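Local coordinates for protein superoxide dismutase [Mn/Fe] (Porphyromonas gingivalis, PDB 1UES) that converts toxic superoxide radicals into molecular oxygen and hydrogen peroxide, using one manganese or iron ion per subunit of a homodimer, at residues K59-I64 / P145-L150; G87-K92 / G102-F107; K106-F111 / D177-V182; W125-S128 / L134-E137. The protein carries 1 engineered substitution. All coordinates share one frame; numbering follows the deposited sequence.

Contact 1 of 4, residues K59-I64 / P145-L150; sequences KSEGGI and PVRKGL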
loop_
_atom_site.group_PDB
_atom_site.type_symbol
_atom_site.label_atom_id
_atom_site.label_comp_id
_atom_site.label_asym_id
_atom_site.label_seq_id
_atom_site.Cartn_x
_atom_site.Cartn_y
_atom_site.Cartn_z
ATOM N N LYS A 59 -8.168 10.408 18.900
ATOM C CA LYS A 59 -7.996 11.858 18.791
ATOM C C LYS A 59 -6.920 12.432 17.885
ATOM O O LYS A 59 -7.038 13.567 17.419
ATOM C CB LYS A 59 -7.754 12.457 20.183
ATOM C CG LYS A 59 -8.581 11.889 21.342
ATOM C CD LYS A 59 -7.960 12.330 22.682
ATOM C CE LYS A 59 -8.955 13.053 23.565
ATOM N NZ LYS A 59 -9.401 12.198 24.709
ATOM N N SER A 60 -5.848 11.693 17.657
ATOM C CA SER A 60 -4.772 12.236 16.854
ATOM C C SER A 60 -5.015 12.339 15.366
ATOM O O SER A 60 -6.006 11.830 14.837
ATOM C CB SER A 60 -3.490 11.441 17.104
ATOM O OG SER A 60 -3.552 10.175 16.478
ATOM N N GLU A 61 -4.077 12.999 14.697
ATOM C CA GLU A 61 -4.119 13.187 13.252
ATOM C C GLU A 61 -2.711 13.079 12.666
ATOM O O GLU A 61 -1.742 12.840 13.395
ATOM C CB GLU A 61 -4.718 14.565 12.921
ATOM C CG GLU A 61 -5.892 14.476 11.949
ATOM C CD GLU A 61 -7.213 14.905 12.564
ATOM O OE1 GLU A 61 -7.924 14.055 13.168
ATOM O OE2 GLU A 61 -7.554 16.106 12.432
ATOM N N GLY A 62 -2.599 13.239 11.350
ATOM C CA GLY A 62 -1.306 13.205 10.697
ATOM C C GLY A 62 -0.415 11.991 10.950
ATOM O O GLY A 62 -0.902 10.866 11.001
ATOM N N GLY A 63 0.883 12.244 11.123
ATOM C CA GLY A 63 1.856 11.180 11.342
ATOM C C GLY A 63 1.608 10.391 12.618
ATOM O O GLY A 63 1.818 9.172 12.661
ATOM N N ILE A 64 1.202 11.095 13.670
ATOM C CA ILE A 64 0.910 10.450 14.934
ATOM C C ILE A 64 -0.240 9.481 14.730
ATOM O O ILE A 64 -0.138 8.318 15.129
ATOM C CB ILE A 64 0.583 11.493 16.019
ATOM C CG1 ILE A 64 1.877 12.200 16.393
ATOM C CG2 ILE A 64 -0.020 10.816 17.243
ATOM C CD1 ILE A 64 1.689 13.389 17.326
ATOM N N PRO A 145 -11.929 1.499 13.201
ATOM C CA PRO A 145 -13.306 1.795 13.632
ATOM C C PRO A 145 -13.403 2.629 14.891
ATOM O O PRO A 145 -14.398 3.330 15.100
ATOM C CB PRO A 145 -13.925 0.421 13.846
ATOM C CG PRO A 145 -13.179 -0.463 12.929
ATOM C CD PRO A 145 -11.752 0.063 12.946
ATOM N N VAL A 146 -12.390 2.540 15.741
ATOM C CA VAL A 146 -12.416 3.330 16.963
ATOM C C VAL A 146 -12.443 4.820 16.669
ATOM O O VAL A 146 -12.881 5.623 17.495
ATOM C CB VAL A 146 -11.219 3.019 17.925
ATOM C CG1 VAL A 146 -11.114 1.552 18.149
ATOM C CG2 VAL A 146 -9.925 3.589 17.382
ATOM N N ARG A 147 -11.980 5.221 15.493
ATOM C CA ARG A 147 -11.998 6.643 15.187
ATOM C C ARG A 147 -13.444 7.114 14.954
ATOM O O ARG A 147 -13.703 8.313 14.879
ATOM C CB ARG A 147 -11.133 6.937 13.953
ATOM C CG ARG A 147 -10.446 8.302 13.978
ATOM C CD ARG A 147 -9.722 8.567 12.658
ATOM N NE ARG A 147 -8.658 9.568 12.797
ATOM C CZ ARG A 147 -8.045 10.150 11.774
ATOM N NH1 ARG A 147 -8.385 9.838 10.524
ATOM N NH2 ARG A 147 -7.087 11.042 11.996
ATOM N N LYS A 148 -14.369 6.154 14.861
ATOM C CA LYS A 148 -15.797 6.415 14.628
ATOM C C LYS A 148 -16.657 6.015 15.828
ATOM O O LYS A 148 -17.880 5.979 15.743
ATOM C CB LYS A 148 -16.265 5.603 13.417
ATOM C CG LYS A 148 -16.598 6.412 12.202
ATOM C CD LYS A 148 -17.084 5.489 11.090
ATOM C CE LYS A 148 -16.449 4.114 11.180
ATOM N NZ LYS A 148 -15.127 4.105 10.498
ATOM N N GLY A 149 -16.018 5.672 16.933
ATOM C CA GLY A 149 -16.741 5.261 18.124
ATOM C C GLY A 149 -17.183 3.804 18.114
ATOM O O GLY A 149 -17.804 3.330 19.059
ATOM N N LEU A 150 -16.833 3.079 17.055
ATOM C CA LEU A 150 -17.212 1.674 16.908
ATOM C C LEU A 150 -16.236 0.718 17.583
ATOM O O LEU A 150 -15.074 1.076 17.860
ATOM C CB LEU A 150 -17.313 1.319 15.428
ATOM C CG LEU A 150 -18.454 2.026 14.700
ATOM C CD1 LEU A 150 -18.410 1.736 13.216
ATOM C CD2 LEU A 150 -19.769 1.550 15.288
HETATM O O HOH W 1 -8.090 10.460 15.422
#

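Contact 2 of 4, residues G87-K92 / G102-F107; sequences GAPKGK and GSFEKF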
loop_
_atom_site.group_PDB
_atom_site.type_symbol
_atom_site.label_atom_id
_atom_site.label_comp_id
_atom_site.label_asym_id
_atom_site.label_seq_id
_atom_site.Cartn_x
_atom_site.Cartn_y
_atom_site.Cartn_z
ATOM N N GLY A 87 -12.873 -22.351 11.828
ATOM C CA GLY A 87 -14.235 -22.806 12.015
ATOM C C GLY A 87 -15.221 -21.655 12.020
ATOM O O GLY A 87 -14.917 -20.557 11.560
ATOM N N ALA A 88 -16.407 -21.886 12.568
ATOM C CA ALA A 88 -17.423 -20.844 12.570
ATOM C C ALA A 88 -17.662 -20.185 13.921
ATOM O O ALA A 88 -17.465 -20.794 14.977
ATOM C CB ALA A 88 -18.741 -21.412 12.015
ATOM N N PRO A 89 -18.068 -18.907 13.904
ATOM C CA PRO A 89 -18.332 -18.194 15.154
ATOM C C PRO A 89 -19.568 -18.786 15.818
ATOM O O PRO A 89 -20.416 -19.379 15.162
ATOM C CB PRO A 89 -18.574 -16.755 14.712
ATOM C CG PRO A 89 -19.018 -16.870 13.290
ATOM C CD PRO A 89 -18.261 -18.046 12.726
ATOM N N LYS A 90 -19.667 -18.607 17.124
ATOM C CA LYS A 90 -20.806 -19.112 17.865
ATOM C C LYS A 90 -21.242 -18.077 18.888
ATOM O O LYS A 90 -20.800 -16.926 18.854
ATOM C CB LYS A 90 -20.434 -20.419 18.556
ATOM C CG LYS A 90 -19.027 -20.428 19.099
ATOM C CD LYS A 90 -19.043 -20.114 20.588
ATOM C CE LYS A 90 -17.872 -20.763 21.293
ATOM N NZ LYS A 90 -17.018 -21.569 20.366
ATOM N N GLY A 91 -22.120 -18.485 19.797
ATOM C CA GLY A 91 -22.586 -17.558 20.811
ATOM C C GLY A 91 -23.336 -16.376 20.233
ATOM O O GLY A 91 -23.969 -16.470 19.174
ATOM N N LYS A 92 -23.251 -15.243 20.915
ATOM C CA LYS A 92 -23.951 -14.057 20.460
ATOM C C LYS A 92 -23.382 -13.532 19.147
ATOM O O LYS A 92 -24.122 -13.039 18.292
ATOM C CB LYS A 92 -23.884 -12.966 21.515
ATOM C CG LYS A 92 -22.498 -12.727 22.019
ATOM C CD LYS A 92 -22.538 -12.076 23.375
ATOM C CE LYS A 92 -22.286 -10.579 23.252
ATOM N NZ LYS A 92 -21.400 -10.097 24.357
ATOM N N GLY A 102 -27.216 -13.112 7.322
ATOM C CA GLY A 102 -27.890 -14.280 6.800
ATOM C C GLY A 102 -27.243 -15.567 7.264
ATOM O O GLY A 102 -27.899 -16.418 7.874
ATOM N N SER A 103 -25.946 -15.688 7.003
ATOM C CA SER A 103 -25.187 -16.871 7.363
ATOM C C SER A 103 -23.727 -16.499 7.474
ATOM O O SER A 103 -23.317 -15.432 7.027
ATOM C CB SER A 103 -25.318 -17.943 6.281
ATOM O OG SER A 103 -24.765 -17.515 5.038
ATOM N N PHE A 104 -22.942 -17.388 8.063
ATOM C CA PHE A 104 -21.523 -17.135 8.173
ATOM C C PHE A 104 -20.905 -17.109 6.765
ATOM O O PHE A 104 -20.055 -16.264 6.463
ATOM C CB PHE A 104 -20.867 -18.226 9.013
ATOM C CG PHE A 104 -19.385 -18.052 9.184
ATOM C CD1 PHE A 104 -18.842 -16.803 9.482
ATOM C CD2 PHE A 104 -18.537 -19.137 9.058
ATOM C CE1 PHE A 104 -17.465 -16.650 9.654
ATOM C CE2 PHE A 104 -17.160 -18.997 9.229
ATOM C CZ PHE A 104 -16.627 -17.753 9.526
ATOM N N GLU A 105 -21.328 -18.032 5.900
ATOM C CA GLU A 105 -20.787 -18.099 4.539
ATOM C C GLU A 105 -21.000 -16.826 3.758
ATOM O O GLU A 105 -20.090 -16.345 3.076
ATOM C CB GLU A 105 -21.405 -19.266 3.771
ATOM C CG GLU A 105 -20.855 -20.605 4.182
ATOM C CD GLU A 105 -19.346 -20.699 4.027
ATOM O OE1 GLU A 105 -18.836 -20.430 2.917
ATOM O OE2 GLU A 105 -18.661 -21.045 5.018
ATOM N N LYS A 106 -22.210 -16.283 3.845
ATOM C CA LYS A 106 -22.532 -15.045 3.161
ATOM C C LYS A 106 -21.686 -13.908 3.743
ATOM O O LYS A 106 -21.232 -13.032 3.018
ATOM C CB LYS A 106 -24.012 -14.710 3.328
ATOM C CG LYS A 106 -24.514 -13.640 2.380
ATOM C CD LYS A 106 -24.333 -14.074 0.926
ATOM C CE LYS A 106 -24.826 -13.016 -0.055
ATOM N NZ LYS A 106 -24.740 -11.628 0.494
ATOM N N PHE A 107 -21.479 -13.927 5.056
ATOM C CA PHE A 107 -20.679 -12.894 5.686
ATOM C C PHE A 107 -19.255 -12.936 5.138
ATOM O O PHE A 107 -18.685 -11.899 4.784
ATOM C CB PHE A 107 -20.620 -13.088 7.200
ATOM C CG PHE A 107 -19.507 -12.309 7.853
ATOM C CD1 PHE A 107 -19.526 -10.919 7.851
ATOM C CD2 PHE A 107 -18.420 -12.961 8.429
ATOM C CE1 PHE A 107 -18.479 -10.184 8.408
ATOM C CE2 PHE A 107 -17.373 -12.228 8.983
ATOM C CZ PHE A 107 -17.413 -10.837 8.970
#

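Contact 3 of 4, residues K106-F111 / D177-V182; sequences KFKEEF and DLWSIV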
loop_
_atom_site.group_PDB
_atom_site.type_symbol
_atom_site.label_atom_id
_atom_site.label_comp_id
_atom_site.label_asym_id
_atom_site.label_seq_id
_atom_site.Cartn_x
_atom_site.Cartn_y
_atom_site.Cartn_z
ATOM N N LYS A 106 -22.210 -16.283 3.845
ATOM C CA LYS A 106 -22.532 -15.045 3.161
ATOM C C LYS A 106 -21.686 -13.908 3.743
ATOM O O LYS A 106 -21.232 -13.032 3.018
ATOM C CB LYS A 106 -24.012 -14.710 3.328
ATOM C CG LYS A 106 -24.514 -13.640 2.380
ATOM C CD LYS A 106 -24.333 -14.074 0.926
ATOM C CE LYS A 106 -24.826 -13.016 -0.055
ATOM N NZ LYS A 106 -24.740 -11.628 0.494
ATOM N N PHE A 107 -21.479 -13.927 5.056
ATOM C CA PHE A 107 -20.679 -12.894 5.686
ATOM C C PHE A 107 -19.255 -12.936 5.138
ATOM O O PHE A 107 -18.685 -11.899 4.784
ATOM C CB PHE A 107 -20.620 -13.088 7.200
ATOM C CG PHE A 107 -19.507 -12.309 7.853
ATOM C CD1 PHE A 107 -19.526 -10.919 7.851
ATOM C CD2 PHE A 107 -18.420 -12.961 8.429
ATOM C CE1 PHE A 107 -18.479 -10.184 8.408
ATOM C CE2 PHE A 107 -17.373 -12.228 8.983
ATOM C CZ PHE A 107 -17.413 -10.837 8.970
ATOM N N LYS A 108 -18.686 -14.134 5.057
ATOM C CA LYS A 108 -17.316 -14.256 4.568
ATOM C C LYS A 108 -17.234 -13.711 3.155
ATOM O O LYS A 108 -16.279 -13.014 2.800
ATOM C CB LYS A 108 -16.857 -15.707 4.588
ATOM C CG LYS A 108 -16.750 -16.289 5.983
ATOM C CD LYS A 108 -16.936 -17.788 5.912
ATOM C CE LYS A 108 -15.643 -18.472 5.604
ATOM N NZ LYS A 108 -15.872 -19.932 5.415
ATOM N N GLU A 109 -18.240 -14.022 2.349
ATOM C CA GLU A 109 -18.252 -13.535 0.979
ATOM C C GLU A 109 -18.197 -12.002 0.944
ATOM O O GLU A 109 -17.401 -11.429 0.211
ATOM C CB GLU A 109 -19.496 -14.071 0.242
ATOM C CG GLU A 109 -20.485 -12.994 -0.209
ATOM C CD GLU A 109 -21.331 -13.396 -1.429
ATOM O OE1 GLU A 109 -22.269 -12.635 -1.757
ATOM O OE2 GLU A 109 -21.071 -14.456 -2.054
ATOM N N GLU A 110 -19.024 -11.336 1.744
ATOM C CA GLU A 110 -19.046 -9.877 1.749
ATOM C C GLU A 110 -17.774 -9.279 2.310
ATOM O O GLU A 110 -17.282 -8.269 1.803
ATOM C CB GLU A 110 -20.239 -9.347 2.542
ATOM C CG GLU A 110 -21.564 -9.843 1.997
ATOM C CD GLU A 110 -22.743 -9.361 2.804
ATOM O OE1 GLU A 110 -22.703 -8.213 3.309
ATOM O OE2 GLU A 110 -23.719 -10.131 2.932
ATOM N N PHE A 111 -17.245 -9.908 3.351
ATOM C CA PHE A 111 -16.019 -9.424 3.979
ATOM C C PHE A 111 -14.853 -9.542 2.987
ATOM O O PHE A 111 -14.094 -8.576 2.761
ATOM C CB PHE A 111 -15.764 -10.240 5.259
ATOM C CG PHE A 111 -14.952 -9.506 6.305
ATOM C CD1 PHE A 111 -13.633 -9.863 6.548
ATOM C CD2 PHE A 111 -15.514 -8.470 7.047
ATOM C CE1 PHE A 111 -12.873 -9.189 7.532
ATOM C CE2 PHE A 111 -14.767 -7.783 8.034
ATOM C CZ PHE A 111 -13.443 -8.146 8.276
ATOM N N ASP A 177 -7.919 -17.658 2.864
ATOM C CA ASP A 177 -7.165 -18.471 3.794
ATOM C C ASP A 177 -7.149 -17.906 5.208
ATOM O O ASP A 177 -6.941 -18.642 6.147
ATOM C CB ASP A 177 -5.700 -18.637 3.349
ATOM C CG ASP A 177 -5.528 -19.655 2.227
ATOM O OD1 ASP A 177 -6.348 -20.603 2.137
ATOM O OD2 ASP A 177 -4.566 -19.499 1.443
ATOM N N LEU A 178 -7.368 -16.605 5.377
ATOM C CA LEU A 178 -7.304 -16.052 6.719
ATOM C C LEU A 178 -8.344 -16.661 7.616
ATOM O O LEU A 178 -8.146 -16.772 8.819
ATOM C CB LEU A 178 -7.481 -14.536 6.676
ATOM C CG LEU A 178 -6.255 -13.731 6.270
ATOM C CD1 LEU A 178 -6.686 -12.241 6.208
ATOM C CD2 LEU A 178 -5.089 -13.948 7.248
ATOM N N TRP A 179 -9.472 -17.054 7.035
ATOM C CA TRP A 179 -10.522 -17.633 7.873
ATOM C C TRP A 179 -10.084 -18.860 8.654
ATOM O O TRP A 179 -10.581 -19.121 9.768
ATOM C CB TRP A 179 -11.744 -17.949 7.019
ATOM C CG TRP A 179 -12.270 -16.777 6.311
ATOM C CD1 TRP A 179 -12.126 -16.487 4.975
ATOM C CD2 TRP A 179 -13.010 -15.684 6.879
ATOM N NE1 TRP A 179 -12.730 -15.285 4.689
ATOM C CE2 TRP A 179 -13.277 -14.772 5.833
ATOM C CE3 TRP A 179 -13.472 -15.387 8.178
ATOM C CZ2 TRP A 179 -13.985 -13.580 6.031
ATOM C CZ3 TRP A 179 -14.187 -14.180 8.370
ATOM C CH2 TRP A 179 -14.427 -13.305 7.303
ATOM N N SER A 180 -9.129 -19.603 8.098
ATOM C CA SER A 180 -8.634 -20.802 8.734
ATOM C C SER A 180 -7.821 -20.546 10.008
ATOM O O SER A 180 -7.621 -21.467 10.797
ATOM C CB SER A 180 -7.810 -21.628 7.735
ATOM O OG SER A 180 -6.528 -21.053 7.478
ATOM N N ILE A 181 -7.344 -19.315 10.220
ATOM C CA ILE A 181 -6.582 -19.042 11.445
ATOM C C ILE A 181 -7.280 -18.102 12.425
ATOM O O ILE A 181 -6.704 -17.723 13.452
ATOM C CB ILE A 181 -5.187 -18.458 11.158
ATOM C CG1 ILE A 181 -5.277 -17.272 10.209
ATOM C CG2 ILE A 181 -4.272 -19.568 10.605
ATOM C CD1 ILE A 181 -3.953 -16.566 10.010
ATOM N N VAL A 182 -8.499 -17.709 12.109
ATOM C CA VAL A 182 -9.225 -16.832 13.016
ATOM C C VAL A 182 -9.660 -17.615 14.255
ATOM O O VAL A 182 -10.244 -18.691 14.142
ATOM C CB VAL A 182 -10.486 -16.251 12.320
ATOM C CG1 VAL A 182 -11.384 -15.518 13.320
ATOM C CG2 VAL A 182 -10.050 -15.302 11.214
#

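Contact 4 of 4, residues W125-S128 / L134-E137; sequences WLAS and LSIE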
loop_
_atom_site.group_PDB
_atom_site.type_symbol
_atom_site.label_atom_id
_atom_site.label_comp_id
_atom_site.label_asym_id
_atom_site.label_seq_id
_atom_site.Cartn_x
_atom_site.Cartn_y
_atom_site.Cartn_z
ATOM N N TRP A 125 -12.539 -4.180 8.242
ATOM C CA TRP A 125 -12.897 -4.379 9.641
ATOM C C TRP A 125 -14.336 -4.839 9.850
ATOM O O TRP A 125 -15.240 -4.411 9.132
ATOM C CB TRP A 125 -12.715 -3.036 10.378
ATOM C CG TRP A 125 -11.368 -2.830 11.011
ATOM C CD1 TRP A 125 -10.359 -1.997 10.582
ATOM C CD2 TRP A 125 -10.891 -3.460 12.197
ATOM N NE1 TRP A 125 -9.277 -2.081 11.454
ATOM C CE2 TRP A 125 -9.580 -2.971 12.447
ATOM C CE3 TRP A 125 -11.442 -4.394 13.079
ATOM C CZ2 TRP A 125 -8.817 -3.396 13.545
ATOM C CZ3 TRP A 125 -10.682 -4.821 14.171
ATOM C CH2 TRP A 125 -9.381 -4.321 14.395
ATOM N N LEU A 126 -14.530 -5.733 10.813
ATOM C CA LEU A 126 -15.862 -6.139 11.216
ATOM C C LEU A 126 -15.944 -5.325 12.516
ATOM O O LEU A 126 -15.055 -5.404 13.361
ATOM C CB LEU A 126 -15.961 -7.623 11.519
ATOM C CG LEU A 126 -17.293 -7.991 12.192
ATOM C CD1 LEU A 126 -18.464 -7.731 11.230
ATOM C CD2 LEU A 126 -17.252 -9.427 12.623
ATOM N N ALA A 127 -16.967 -4.488 12.639
ATOM C CA ALA A 127 -17.105 -3.657 13.826
ATOM C C ALA A 127 -18.539 -3.709 14.376
ATOM O O ALA A 127 -19.463 -4.120 13.679
ATOM C CB ALA A 127 -16.728 -2.215 13.488
ATOM N N SER A 128 -18.718 -3.348 15.645
ATOM C CA SER A 128 -20.064 -3.330 16.221
ATOM C C SER A 128 -20.305 -1.977 16.904
ATOM O O SER A 128 -19.346 -1.281 17.279
ATOM C CB SER A 128 -20.246 -4.455 17.252
ATOM O OG SER A 128 -19.332 -4.347 18.330
ATOM N N LEU A 134 -23.667 -4.927 13.614
ATOM C CA LEU A 134 -22.411 -5.175 12.933
ATOM C C LEU A 134 -22.322 -4.435 11.621
ATOM O O LEU A 134 -23.331 -4.217 10.939
ATOM C CB LEU A 134 -22.250 -6.674 12.650
ATOM C CG LEU A 134 -22.342 -7.648 13.828
ATOM C CD1 LEU A 134 -22.445 -9.098 13.300
ATOM C CD2 LEU A 134 -21.088 -7.485 14.718
ATOM N N SER A 135 -21.101 -4.069 11.260
ATOM C CA SER A 135 -20.857 -3.398 9.997
ATOM C C SER A 135 -19.510 -3.818 9.472
ATOM O O SER A 135 -18.621 -4.183 10.238
ATOM C CB SER A 135 -20.858 -1.877 10.164
ATOM O OG SER A 135 -19.851 -1.435 11.072
ATOM N N ILE A 136 -19.370 -3.780 8.156
ATOM C CA ILE A 136 -18.085 -4.085 7.545
ATOM C C ILE A 136 -17.569 -2.705 7.164
ATOM O O ILE A 136 -18.239 -1.953 6.452
ATOM C CB ILE A 136 -18.242 -4.970 6.310
ATOM C CG1 ILE A 136 -18.817 -6.324 6.742
ATOM C CG2 ILE A 136 -16.902 -5.074 5.576
ATOM C CD1 ILE A 136 -18.896 -7.357 5.677
ATOM N N GLU A 137 -16.399 -2.353 7.687
ATOM C CA GLU A 137 -15.801 -1.049 7.431
ATOM C C GLU A 137 -14.536 -1.175 6.597
ATOM O O GLU A 137 -13.687 -1.999 6.888
ATOM C CB GLU A 137 -15.444 -0.368 8.759
ATOM C CG GLU A 137 -16.576 -0.291 9.756
ATOM C CD GLU A 137 -17.585 0.794 9.415
ATOM O OE1 GLU A 137 -17.235 1.728 8.647
ATOM O OE2 GLU A 137 -18.720 0.715 9.923
#

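Contact 1 of 4, residues K59-I64 / P145-L150
R147 reaches across this contact because its chain is stretched out from CG to NE (chi2 -174°), while E61 folds back at its second torsion (115°) and so brings its carboxylate close to the end of the arginine. The two side chains cross at about a right angle. The flat guanidinium of R147 suits the place because it can serve several partners at once. Its NH2 donates to the carbonyl oxygen of S60, with R147 NH2 and S60 O 3.1 Å apart and the bond almost straight (172°). The acceptor lies in the guanidinium plane, and the hydrogen falls on a lone pair of the carbonyl. A water completes the grip: it accepts from R147 NE at 2.8 Å and donates to S60 O at 2.6 Å, so the carbonyl of S60, just past the end of helix 53-59, has two donors. E61 OE1 sits 3.3 Å from R147 NH2 but well out of the guanidinium plane, which makes the salt bridge a matter of charge attraction rather than a directed bond. S60 turns its own hydroxyl back to I56 O, and R147 also has a cation-pi contact with F65. At its root the arginine rides on the 3-10 turn 145-148, where P145 O accepts from both K148 N (2.8 Å) and L150 N (3.1 Å). Far from the metal, this salt bridge and hydrogen bond join the helical-hairpin domain to the loop between two strands of the C-terminal domain, the two-domain plan of iron/manganese superoxide dismutases.

Contact 2 of 4, residues G87-K92 / G102-F107
The F104 ring has P89 laid over one face, with CD of the proline above the ring centre. A88 CB and G87 O approach obliquely, and W184 meets the ring with its plane at about 90°. The proline contact is a CH-pi interaction, with P89 CD 3.4 Å from the F104 centroid and only 9° off the ring normal. It lies at the surface of the C-terminal domain, where the lead-in to helix 91-101 is set against the first turn of helix 104-116. Proline suits the place because its CD, bonded to the backbone nitrogen, carries slightly acidic hydrogens that a pi cloud welcomes, and its rigid ring presents them at little entropic cost. P89 CG extends the overlap to the rim, 3.8 Å from F104 CD1. Beside it, the small apolar methyl of A88 lies against the ring, A88 CB touching F104 CD2 at 3.7 Å. G87 contributes its carbonyl, whose O stands 3.6 Å from F104 CE2. F104 turns its CG away from the backbone N (chi1 180°), a swing that carries the ring off the helix toward the 87-89 chain. Between the two helices G102 makes the turn with positive phi, and S103 then takes the N-cap: its short side chain curls back so that S103 OG accepts from K106 N at 3.1 Å.

Contact 3 of 4, residues K106-F111 / D177-V182
Aromatic contacts come first: F107 and F111, one helical turn apart on helix 104-116, both converge on the far end of the W179 indole. W179 CH2 lies 3.6 Å from F107 CE2 and equally 3.6 Å from F111 CD1. Both ring pairs are oblique, the planes at 77° for F107 and 64° for F111, and F111 CB lies at the indole edge, in its plane. A tryptophan suits this spot because its long flat ring spans the distance from segment 177-182 to the helix. The cluster belongs to the core of the alpha/beta C-terminal domain: F156 of strand 151-157 packs edge-to-face with both W179 and F111, and F107 and F111 also rest on L126 and I136 of the sheet. The F111 side chain is about 10 Å from that of the metal ligand D157.

CH-pi contact covers one indole face. K108 CG stands 3.7 Å from the centroid of the six-membered ring, nearly over its centre; the lysine then bends at its third torsion (85°), bringing K108 CE to 3.8 Å from W179 CG. K108 NZ is far from the ring, at most a weak cation-pi attraction, and forms a salt bridge with E105.

Polar bonds lie next to the contact. The buried W179 NE1 donates to N112 OD1, one helical turn beyond K108, which fixes the rotation of the indole. In segment 177-182 itself, S180 OG donates to D177 O at 2.8 Å and holds the turn at 177-180.

Contact 4 of 4, residues W125-S128 / L134-E137
L126 and L134 meet on one face of the sheet, their side chains crossing at a slant. With its CG trans to the backbone N (chi1 169°), L126 leans back toward the neighbouring strand, so that L126 CD1 comes 4.2 Å from L134 CB and 3.7 Å from S135 O. L134 takes the other common rotamer, with CG trans to its carbonyl carbon, and sends CD2 to 4.0 Å from S128 CB. Branched aliphatic chains suit this face because helices cover it: L134 packs on A96 and I97, and I136 on F101 and A114.

The backbone is that of an antiparallel beta hairpin, with strand 122-128 in the middle of the three-stranded sheet of the C-terminal domain. W125 with E137 and A127 with S135 are its hydrogen-bonded pairs: W125 N to E137 O measures 2.8 Å, and A127 N to S135 O 2.9 Å.

On the other face, E137 folds at its second torsion (-77°) to come back along its own strand. S135 holds its hydroxyl between backbone N and carbonyl carbon (chi1 60°), where S135 OG donates to E137 OE2 at 2.7 Å, using the oxygen's anti lone pair. The small methyl of A127 lies beside this bond, with A127 CB 4.2 Å from E137 CG. W125 shares the face but swings its indole off; its NE1 is hydrogen-bonded to N73 OD1, the residue before the metal ligand H74 in sequence, and its side chain lies about 11 Å from the manganese.

In the fold
Contacts 2, 3 and 4 all lie in the C-terminal domain, with centres 10 to 14 Å apart, whereas contact 1 joins that domain to the helical hairpin. Contacts 2 and 3 share helix 104-116, which contact 2 meets at its start and contact 3 further along. The same helix packs on the sheet of contact 4. Along the chain contacts 2 and 4 follow in series inside the loop closed by contact 1, and contact 4 is also nested within contact 3. Contacts 1 and 3 stand about 26 Å apart between centres, while P145 packs on W125 to link contacts 1 and 4. Contact 1 bridges the two domains, which between them supply the metal ligands, while contacts 2 to 4 hold together the C-terminal one.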